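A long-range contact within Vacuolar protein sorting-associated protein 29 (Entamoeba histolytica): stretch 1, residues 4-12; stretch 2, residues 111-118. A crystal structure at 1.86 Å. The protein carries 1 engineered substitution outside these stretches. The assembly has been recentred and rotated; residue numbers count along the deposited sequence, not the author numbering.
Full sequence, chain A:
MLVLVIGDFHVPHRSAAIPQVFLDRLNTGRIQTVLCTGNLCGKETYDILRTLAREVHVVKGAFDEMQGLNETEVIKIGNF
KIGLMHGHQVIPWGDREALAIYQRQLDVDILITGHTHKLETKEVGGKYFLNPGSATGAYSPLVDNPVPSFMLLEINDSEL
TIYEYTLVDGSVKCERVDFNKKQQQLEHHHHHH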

# COMPACT_ATOMS: atom_id res chain seq x y z
N LEU A 4 6.75 1.46 4.99
CA LEU A 4 6.55 1.74 3.58
C LEU A 4 5.30 0.98 3.14
O LEU A 4 5.23 -0.22 3.31
N VAL A 5 4.32 1.70 2.62
CA VAL A 5 3.09 1.08 2.14
C VAL A 5 3.13 1.16 0.61
O VAL A 5 3.09 2.24 0.04
N ILE A 6 3.23 0.00 -0.02
CA ILE A 6 3.36 -0.09 -1.48
C ILE A 6 2.62 -1.31 -2.04
O ILE A 6 2.28 -2.22 -1.29
N GLY A 7 2.38 -1.32 -3.35
CA GLY A 7 1.70 -2.43 -3.99
C GLY A 7 1.22 -2.18 -5.42
O GLY A 7 1.52 -1.16 -6.02
N ASP A 8 0.46 -3.15 -5.93
CA ASP A 8 -0.11 -3.08 -7.28
C ASP A 8 0.94 -2.85 -8.36
O ASP A 8 0.77 -2.01 -9.23
N PHE A 9 2.04 -3.57 -8.25
CA PHE A 9 3.15 -3.47 -9.20
C PHE A 9 2.87 -3.93 -10.63
O PHE A 9 3.30 -3.30 -11.58
N HIS A 10 2.17 -5.04 -10.76
CA HIS A 10 1.96 -5.64 -12.07
C HIS A 10 0.54 -6.04 -12.45
O HIS A 10 -0.28 -6.41 -11.61
N VAL A 11 0.29 -5.96 -13.75
CA VAL A 11 -0.96 -6.37 -14.37
C VAL A 11 -0.53 -7.38 -15.45
O VAL A 11 0.44 -7.14 -16.17
N PRO A 12 -1.23 -8.50 -15.55
CA PRO A 12 -0.83 -9.54 -16.51
C PRO A 12 -0.84 -9.01 -17.93
O PRO A 12 -1.77 -8.30 -18.31
N LEU A 111 -6.75 0.07 8.11
CA LEU A 111 -6.97 -0.91 7.06
C LEU A 111 -6.29 -0.45 5.78
O LEU A 111 -6.61 0.60 5.24
N ILE A 112 -5.37 -1.27 5.29
CA ILE A 112 -4.64 -0.96 4.08
C ILE A 112 -5.09 -1.89 2.96
O ILE A 112 -5.10 -3.10 3.12
N THR A 113 -5.49 -1.29 1.85
CA THR A 113 -5.96 -2.01 0.67
C THR A 113 -5.47 -1.33 -0.62
O THR A 113 -5.11 -0.17 -0.61
N GLY A 114 -5.43 -2.08 -1.71
CA GLY A 114 -5.01 -1.55 -2.99
C GLY A 114 -6.15 -1.70 -3.97
O GLY A 114 -7.23 -1.14 -3.72
N HIS A 115 -5.89 -2.37 -5.08
CA HIS A 115 -6.88 -2.66 -6.12
C HIS A 115 -7.34 -1.51 -7.02
O HIS A 115 -7.37 -1.64 -8.23
N THR A 116 -7.74 -0.41 -6.40
CA THR A 116 -8.25 0.75 -7.10
C THR A 116 -7.26 1.46 -8.01
O THR A 116 -7.66 2.19 -8.91
N HIS A 117 -5.97 1.32 -7.69
CA HIS A 117 -4.87 1.98 -8.40
C HIS A 117 -4.90 3.50 -8.23
O HIS A 117 -4.37 4.24 -9.05
N LYS A 118 -5.52 3.95 -7.15
CA LYS A 118 -5.59 5.36 -6.83
C LYS A 118 -5.22 5.54 -5.37
O LYS A 118 -5.87 4.99 -4.48

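The most unusual feature of this contact is a single carboxylate oxygen, OD2 of Asp8, which accepts from a backbone amide of the second loop and also lies beside a water shared with that loop, so that one buried acidic side chain links two segments more than a hundred residues apart. The principle is a familiar one. Where strands give way to loops, apolar packing can hold the strands, while the turns beyond them often depend on a side chain that satisfies their free amides.

The apolar part is small. Val5 (chi1 t) and Ile112 (chi1 m, chi2 t) both direct their CA-to-CB bonds toward the other stretch, and CG1 of Val5 lies 3.6 Å from CG2 of Ile112. Their neighbours Ile6 and Thr113 point away, as expected of the alternation along an extended chain.

Beyond this pair the chemistry becomes polar. Asp8, with chi1 m and a left-handed backbone conformation, points toward the second loop and accepts a hydrogen bond from His115, whose N lies 2.9 Å from Asp8 OD2. The N-H...O angle of 133° shows that the bond is appreciably bent. The donor is the backbone N of His115, not its ring; the CA-to-CB bond of His115 points away. Gly114 makes room for this arrangement: a CB in the ideal position would fall 2.7 Å from Asp8 OD2, a clash. Water 1 extends the link: its O accepts from His117 N at 3.0 Å and lies 2.9 Å from Asp8 OD2.

His117 (chi1 m) leaves its backbone sideways, but its ring end comes nearer the first stretch. NE2 of His117 lies 3.5 Å from CG of Asp8, an oblique contact, while CG2 of Val11 (chi1 t) approaches the ring edge, 4.1 Å from CE1 of His117. Asp8 OD1 and His117 ND1 find hydrogen-bonding partners elsewhere in the structure.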

# COMPACT_ATOMS: atom_id res chain seq x y z
CB LEU A 4 7.77 1.27 2.77
CG LEU A 4 7.65 1.20 1.24
CD1 LEU A 4 7.45 2.57 0.61
CD2 LEU A 4 8.84 0.50 0.63
CB VAL A 5 1.84 1.76 2.70
CG1 VAL A 5 0.57 1.04 2.26
CG2 VAL A 5 1.91 1.83 4.21
CB ILE A 6 4.85 -0.16 -1.84
CG1 ILE A 6 5.13 0.33 -3.26
CG2 ILE A 6 5.39 -1.56 -1.60
CD1 ILE A 6 6.60 0.53 -3.56
CB ASP A 8 -1.24 -2.07 -7.35
CG ASP A 8 -2.53 -2.60 -6.78
OD1 ASP A 8 -2.78 -3.80 -6.97
OD2 ASP A 8 -3.27 -1.84 -6.15
CB PHE A 9 4.35 -4.27 -8.69
CG PHE A 9 4.92 -3.76 -7.41
CD1 PHE A 9 5.79 -2.69 -7.40
CD2 PHE A 9 4.60 -4.36 -6.21
CE1 PHE A 9 6.33 -2.23 -6.22
CE2 PHE A 9 5.12 -3.91 -5.02
CZ PHE A 9 5.99 -2.84 -5.03
CB HIS A 10 2.84 -6.90 -12.15
CG HIS A 10 3.22 -7.31 -13.54
ND1 HIS A 10 4.19 -6.66 -14.27
CD2 HIS A 10 2.77 -8.32 -14.32
CE1 HIS A 10 4.31 -7.24 -15.44
NE2 HIS A 10 3.46 -8.25 -15.50
CB VAL A 11 -1.71 -5.19 -14.99
CG1 VAL A 11 -2.83 -5.68 -15.89
CG2 VAL A 11 -2.27 -4.28 -13.90
CB PRO A 12 -1.92 -10.59 -16.36
CG PRO A 12 -2.43 -10.40 -14.97
CD PRO A 12 -2.39 -8.92 -14.74
CB LEU A 111 -8.46 -1.15 6.82
CG LEU A 111 -8.77 -2.21 5.76
CD1 LEU A 111 -8.34 -3.58 6.23
CD2 LEU A 111 -10.24 -2.21 5.38
CB ILE A 112 -3.12 -1.11 4.27
CG1 ILE A 112 -2.63 -0.22 5.41
CG2 ILE A 112 -2.38 -0.81 2.98
CD1 ILE A 112 -1.14 -0.26 5.65
CB THR A 113 -7.50 -2.10 0.62
OG1 THR A 113 -8.08 -0.79 0.66
CG2 THR A 113 -8.03 -2.92 1.78
CB HIS A 115 -8.09 -3.38 -5.53
CG HIS A 115 -9.06 -3.87 -6.56
ND1 HIS A 115 -8.92 -5.07 -7.20
CD2 HIS A 115 -10.18 -3.30 -7.07
CE1 HIS A 115 -9.91 -5.24 -8.06
NE2 HIS A 115 -10.69 -4.17 -8.00
CB THR A 116 -8.84 1.78 -6.12
OG1 THR A 116 -7.78 2.36 -5.35
CG2 THR A 116 -9.83 1.11 -5.19
CB HIS A 117 -4.79 1.57 -9.87
CG HIS A 117 -4.28 0.18 -10.08
ND1 HIS A 117 -3.55 -0.19 -11.18
CD2 HIS A 117 -4.39 -0.93 -9.31
CE1 HIS A 117 -3.24 -1.47 -11.09
NE2 HIS A 117 -3.74 -1.94 -9.97
CB LYS A 118 -6.97 5.95 -7.09
CG LYS A 118 -7.00 7.46 -7.02
CD LYS A 118 -5.68 8.05 -7.50
CE LYS A 118 -5.88 9.33 -8.30
NZ LYS A 118 -5.19 9.27 -9.62
O HOH W 1 -4.17 0.79 -5.36